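Local coordinates for long form salivary protein D7L1 (Culex quinquefasciatus, PDB 6V4C) that binds and sequesters adenine nucleotides, ADP and ATP most tightly, in the host during mosquito blood feeding, inhibiting platelet aggregation and hemostasis, at residues D257-Y268 against M282-D290. Sequence-based numbering, arbitrary orientation.
With ADP (adenosine-5'-diphosphate), chain B.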
loop_
_atom_site.group_PDB
_atom_site.type_symbol
_atom_site.label_atom_id
_atom_site.label_comp_id
_atom_site.label_asym_id
_atom_site.label_seq_id
_atom_site.Cartn_x
_atom_site.Cartn_y
_atom_site.Cartn_z
ATOM N N ASP A 257 8.496 6.185 11.898
ATOM C CA ASP A 257 9.702 5.386 11.692
ATOM C C ASP A 257 9.354 3.964 11.273
ATOM O O ASP A 257 9.987 3.400 10.376
ATOM C CB ASP A 257 10.558 5.362 12.958
ATOM C CG ASP A 257 11.263 6.678 13.218
ATOM O OD1 ASP A 257 11.470 7.453 12.261
ATOM O OD2 ASP A 257 11.616 6.934 14.387
ATOM N N TYR A 258 8.346 3.368 11.912
ATOM C CA TYR A 258 7.980 1.997 11.576
ATOM C C TYR A 258 7.298 1.924 10.216
ATOM O O TYR A 258 7.553 0.995 9.440
ATOM C CB TYR A 258 7.101 1.410 12.676
ATOM C CG TYR A 258 6.947 -0.088 12.612
ATOM C CD1 TYR A 258 8.029 -0.908 12.312
ATOM C CD2 TYR A 258 5.723 -0.686 12.872
ATOM C CE1 TYR A 258 7.888 -2.281 12.260
ATOM C CE2 TYR A 258 5.573 -2.057 12.827
ATOM C CZ TYR A 258 6.656 -2.851 12.521
ATOM O OH TYR A 258 6.501 -4.216 12.476
ATOM N N ILE A 259 6.437 2.898 9.901
ATOM C CA ILE A 259 5.903 3.004 8.545
ATOM C C ILE A 259 7.037 3.059 7.528
ATOM O O ILE A 259 7.018 2.354 6.512
ATOM C CB ILE A 259 4.969 4.223 8.418
ATOM C CG1 ILE A 259 3.661 3.988 9.177
ATOM C CG2 ILE A 259 4.699 4.528 6.951
ATOM C CD1 ILE A 259 2.781 5.226 9.291
ATOM N N GLU A 260 8.043 3.896 7.792
ATOM C CA GLU A 260 9.151 4.045 6.850
ATOM C C GLU A 260 9.865 2.721 6.618
ATOM O O GLU A 260 10.125 2.337 5.471
ATOM C CB GLU A 260 10.139 5.097 7.350
ATOM C CG GLU A 260 11.328 5.245 6.424
ATOM C CD GLU A 260 12.099 6.528 6.628
ATOM O OE1 GLU A 260 12.006 7.124 7.722
ATOM O OE2 GLU A 260 12.799 6.940 5.681
ATOM N N VAL A 261 10.196 2.008 7.699
ATOM C CA VAL A 261 10.891 0.730 7.567
ATOM C C VAL A 261 10.066 -0.253 6.745
ATOM O O VAL A 261 10.593 -0.958 5.876
ATOM C CB VAL A 261 11.262 0.166 8.952
ATOM C CG1 VAL A 261 11.652 -1.301 8.846
ATOM C CG2 VAL A 261 12.398 0.966 9.560
ATOM N N ARG A 262 8.758 -0.310 6.998
ATOM C CA ARG A 262 7.902 -1.250 6.282
ATOM C C ARG A 262 7.693 -0.859 4.824
ATOM O O ARG A 262 7.387 -1.730 4.002
ATOM C CB ARG A 262 6.549 -1.367 6.986
ATOM C CG ARG A 262 6.620 -1.950 8.389
ATOM C CD ARG A 262 5.552 -1.335 9.292
ATOM N NE ARG A 262 4.202 -1.561 8.795
ATOM C CZ ARG A 262 3.154 -0.800 9.099
ATOM N NH1 ARG A 262 3.297 0.258 9.893
ATOM N NH2 ARG A 262 1.964 -1.092 8.597
ATOM N N SER A 263 7.857 0.421 4.483
ATOM C CA SER A 263 7.578 0.890 3.131
ATOM C C SER A 263 8.622 0.445 2.119
ATOM O O SER A 263 8.373 0.557 0.915
ATOM C CB SER A 263 7.440 2.418 3.099
ATOM O OG SER A 263 8.700 3.064 3.219
ATOM N N GLU A 264 9.780 -0.046 2.567
ATOM C CA GLU A 264 10.769 -0.550 1.619
ATOM C C GLU A 264 10.326 -1.869 0.999
ATOM O O GLU A 264 10.705 -2.180 -0.135
ATOM C CB GLU A 264 12.133 -0.693 2.298
ATOM C CG GLU A 264 12.725 0.627 2.761
ATOM C CD GLU A 264 14.197 0.514 3.115
ATOM O OE1 GLU A 264 14.722 -0.618 3.118
ATOM O OE2 GLU A 264 14.830 1.558 3.384
ATOM N N ASN A 265 9.520 -2.647 1.719
ATOM C CA ASN A 265 8.985 -3.904 1.204
ATOM C C ASN A 265 7.683 -4.166 1.947
ATOM O O ASN A 265 7.704 -4.511 3.132
ATOM C CB ASN A 265 9.978 -5.044 1.416
ATOM C CG ASN A 265 9.555 -6.322 0.719
ATOM O OD1 ASN A 265 8.389 -6.713 0.764
ATOM N ND2 ASN A 265 10.503 -6.977 0.059
ATOM N N TYR A 266 6.555 -4.020 1.245
ATOM C CA TYR A 266 5.251 -4.038 1.900
ATOM C C TYR A 266 4.925 -5.376 2.557
ATOM O O TYR A 266 4.018 -5.432 3.394
ATOM C CB TYR A 266 4.154 -3.645 0.906
ATOM C CG TYR A 266 4.287 -2.236 0.375
ATOM C CD1 TYR A 266 4.720 -1.199 1.194
ATOM C CD2 TYR A 266 3.986 -1.943 -0.949
ATOM C CE1 TYR A 266 4.845 0.093 0.711
ATOM C CE2 TYR A 266 4.109 -0.655 -1.443
ATOM C CZ TYR A 266 4.540 0.358 -0.607
ATOM O OH TYR A 266 4.661 1.640 -1.089
ATOM N N SER A 267 5.636 -6.446 2.208
ATOM C CA SER A 267 5.438 -7.756 2.818
ATOM C C SER A 267 6.198 -7.921 4.128
ATOM O O SER A 267 6.262 -9.041 4.648
ATOM C CB SER A 267 5.870 -8.859 1.846
ATOM O OG SER A 267 5.281 -8.681 0.573
ATOM N N TYR A 268 6.755 -6.830 4.662
ATOM C CA TYR A 268 7.659 -6.898 5.809
ATOM C C TYR A 268 7.039 -7.654 6.980
ATOM O O TYR A 268 7.630 -8.605 7.504
ATOM C CB TYR A 268 8.041 -5.473 6.217
ATOM C CG TYR A 268 9.153 -5.357 7.237
ATOM C CD1 TYR A 268 10.484 -5.393 6.847
ATOM C CD2 TYR A 268 8.869 -5.176 8.585
ATOM C CE1 TYR A 268 11.506 -5.272 7.775
ATOM C CE2 TYR A 268 9.884 -5.052 9.520
ATOM C CZ TYR A 268 11.199 -5.100 9.108
ATOM O OH TYR A 268 12.213 -4.978 10.032
ATOM N N MET A 282 14.677 -0.884 16.127
ATOM C CA MET A 282 14.334 0.287 15.327
ATOM C C MET A 282 15.395 1.375 15.410
ATOM O O MET A 282 15.530 2.167 14.472
ATOM C CB MET A 282 12.977 0.846 15.756
ATOM C CG MET A 282 11.785 0.047 15.255
ATOM S SD MET A 282 11.673 0.006 13.452
ATOM C CE MET A 282 11.518 1.747 13.079
ATOM N N ARG A 283 16.148 1.436 16.512
ATOM C CA ARG A 283 17.150 2.490 16.668
ATOM C C ARG A 283 18.190 2.440 15.555
ATOM O O ARG A 283 18.529 3.471 14.959
ATOM C CB ARG A 283 17.825 2.387 18.036
ATOM C CG ARG A 283 16.943 2.779 19.215
ATOM C CD ARG A 283 17.776 2.889 20.488
ATOM N NE ARG A 283 18.814 3.911 20.371
ATOM C CZ ARG A 283 19.859 4.020 21.188
ATOM N NH1 ARG A 283 20.020 3.158 22.184
ATOM N NH2 ARG A 283 20.750 4.984 21.000
ATOM N N SER A 284 18.723 1.252 15.266
ATOM C CA SER A 284 19.752 1.164 14.234
ATOM C C SER A 284 19.161 1.317 12.838
ATOM O O SER A 284 19.864 1.739 11.911
ATOM C CB SER A 284 20.566 -0.127 14.377
ATOM O OG SER A 284 19.726 -1.272 14.421
ATOM N N LYS A 285 17.879 0.989 12.665
ATOM C CA LYS A 285 17.246 1.208 11.367
ATOM C C LYS A 285 17.043 2.693 11.091
ATOM O O LYS A 285 17.273 3.158 9.967
ATOM C CB LYS A 285 15.927 0.445 11.287
ATOM C CG LYS A 285 16.120 -1.054 11.217
ATOM C CD LYS A 285 14.833 -1.773 10.870
ATOM C CE LYS A 285 15.118 -3.219 10.490
ATOM N NZ LYS A 285 16.036 -3.320 9.316
ATOM N N VAL A 286 16.609 3.450 12.100
ATOM C CA VAL A 286 16.473 4.896 11.942
ATOM C C VAL A 286 17.837 5.533 11.695
ATOM O O VAL A 286 17.969 6.455 10.882
ATOM C CB VAL A 286 15.752 5.504 13.162
ATOM C CG1 VAL A 286 15.749 7.023 13.091
ATOM C CG2 VAL A 286 14.332 4.977 13.254
ATOM N N LYS A 287 18.874 5.040 12.380
ATOM C CA LYS A 287 20.221 5.557 12.145
ATOM C C LYS A 287 20.676 5.302 10.713
ATOM O O LYS A 287 21.272 6.183 10.081
ATOM C CB LYS A 287 21.210 4.945 13.139
ATOM C CG LYS A 287 21.307 5.689 14.468
ATOM N N ALA A 288 20.411 4.103 10.184
ATOM C CA ALA A 288 20.833 3.794 8.821
ATOM C C ALA A 288 20.101 4.666 7.808
ATOM O O ALA A 288 20.675 5.063 6.788
ATOM C CB ALA A 288 20.616 2.309 8.524
ATOM N N LEU A 289 18.830 4.982 8.079
ATOM C CA LEU A 289 18.070 5.850 7.181
ATOM C C LEU A 289 18.564 7.291 7.252
ATOM O O LEU A 289 18.563 8.002 6.239
ATOM C CB LEU A 289 16.578 5.763 7.503
ATOM C CG LEU A 289 15.882 4.465 7.094
ATOM C CD1 LEU A 289 14.603 4.256 7.889
ATOM C CD2 LEU A 289 15.585 4.478 5.600
ATOM N N ASP A 290 18.977 7.744 8.438
ATOM C CA ASP A 290 19.630 9.045 8.552
ATOM C C ASP A 290 20.889 9.088 7.693
ATOM O O ASP A 290 21.128 10.054 6.959
ATOM C CB ASP A 290 20.003 9.325 10.011
ATOM C CG ASP A 290 18.794 9.535 10.911
ATOM O OD1 ASP A 290 17.691 9.823 10.401
ATOM O OD2 ASP A 290 18.963 9.424 12.143
HETATM P PB ADP B . 10.294 -11.095 -5.328
HETATM O O1B ADP B . 11.318 -11.033 -6.247
HETATM O O2B ADP B . 10.292 -12.266 -4.537
HETATM O O3B ADP B . 9.070 -10.910 -5.918
HETATM P PA ADP B . 10.882 -10.247 -2.610
HETATM O O1A ADP B . 12.286 -10.248 -2.103
HETATM O O2A ADP B . 10.228 -11.432 -2.199
HETATM O O3A ADP B . 10.783 -10.132 -4.147
HETATM O "O5'" ADP B . 9.918 -9.080 -2.440
HETATM C "C5'" ADP B . 8.643 -9.052 -3.043
HETATM C "C4'" ADP B . 7.700 -8.114 -2.326
HETATM O "O4'" ADP B . 7.837 -6.790 -2.776
HETATM C "C3'" ADP B . 6.219 -8.275 -2.582
HETATM O "O3'" ADP B . 5.639 -9.245 -1.774
HETATM C "C2'" ADP B . 5.615 -6.885 -2.401
HETATM O "O2'" ADP B . 4.999 -6.785 -1.189
HETATM C "C1'" ADP B . 6.822 -6.011 -2.300
HETATM N N9 ADP B . 6.783 -4.821 -3.090
HETATM C C8 ADP B . 6.586 -4.783 -4.395
HETATM N N7 ADP B . 6.640 -3.619 -4.894
HETATM C C5 ADP B . 6.879 -2.807 -3.853
HETATM C C6 ADP B . 7.048 -1.433 -3.727
HETATM N N6 ADP B . 6.984 -0.591 -4.699
HETATM N N1 ADP B . 7.268 -0.943 -2.533
HETATM C C2 ADP B . 7.314 -1.757 -1.525
HETATM N N3 ADP B . 7.193 -3.035 -1.524
HETATM C C4 ADP B . 6.977 -3.536 -2.719
#
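Val-261 is the central bump of a helix-helix packing in the second odorant-binding-protein-like domain, fitted among Met-282, Lys-285 and Leu-289 of helix 279-292. The axes of segments 257-263 and 282-290 cross at 71° and approach to 10.5 Å; with no hydrogen bond between the segments, side-chain shape carries the contact. Met-282, bent at both chi2 and chi3 (near -60°), curls its methyl against helix 249-263: CE lies 3.5 Å from Asp-257 O and 3.7 Å from Val-261 CG2. Met-282 SD meets Tyr-258 CD1 at 3.9 Å, an oblique Met-aromatic contact whose sulfur stands 68° off the ring normal. One turn on, Val-286 CG2 presses against the Asp-257 carboxylate. Leu-289 pushes CD1 to 3.6 Å from Glu-260 CD, while Arg-170 and Ser-149 bind that carboxylate's oxygens; CD2 also touches Glu-264 OE2. Past the helix, residues 263-267 line the ADP pocket: the adenine lies over one face of the Tyr-266 ring, and an Asx turn, Ser-267 N to Asn-265 OD1, lies within the type I beta turn from Asn-265 to Tyr-268. From the end of that turn, Tyr-268 and Lys-285 reach toward one another, with Tyr-268 OH 3.4 Å from Lys-285 CE.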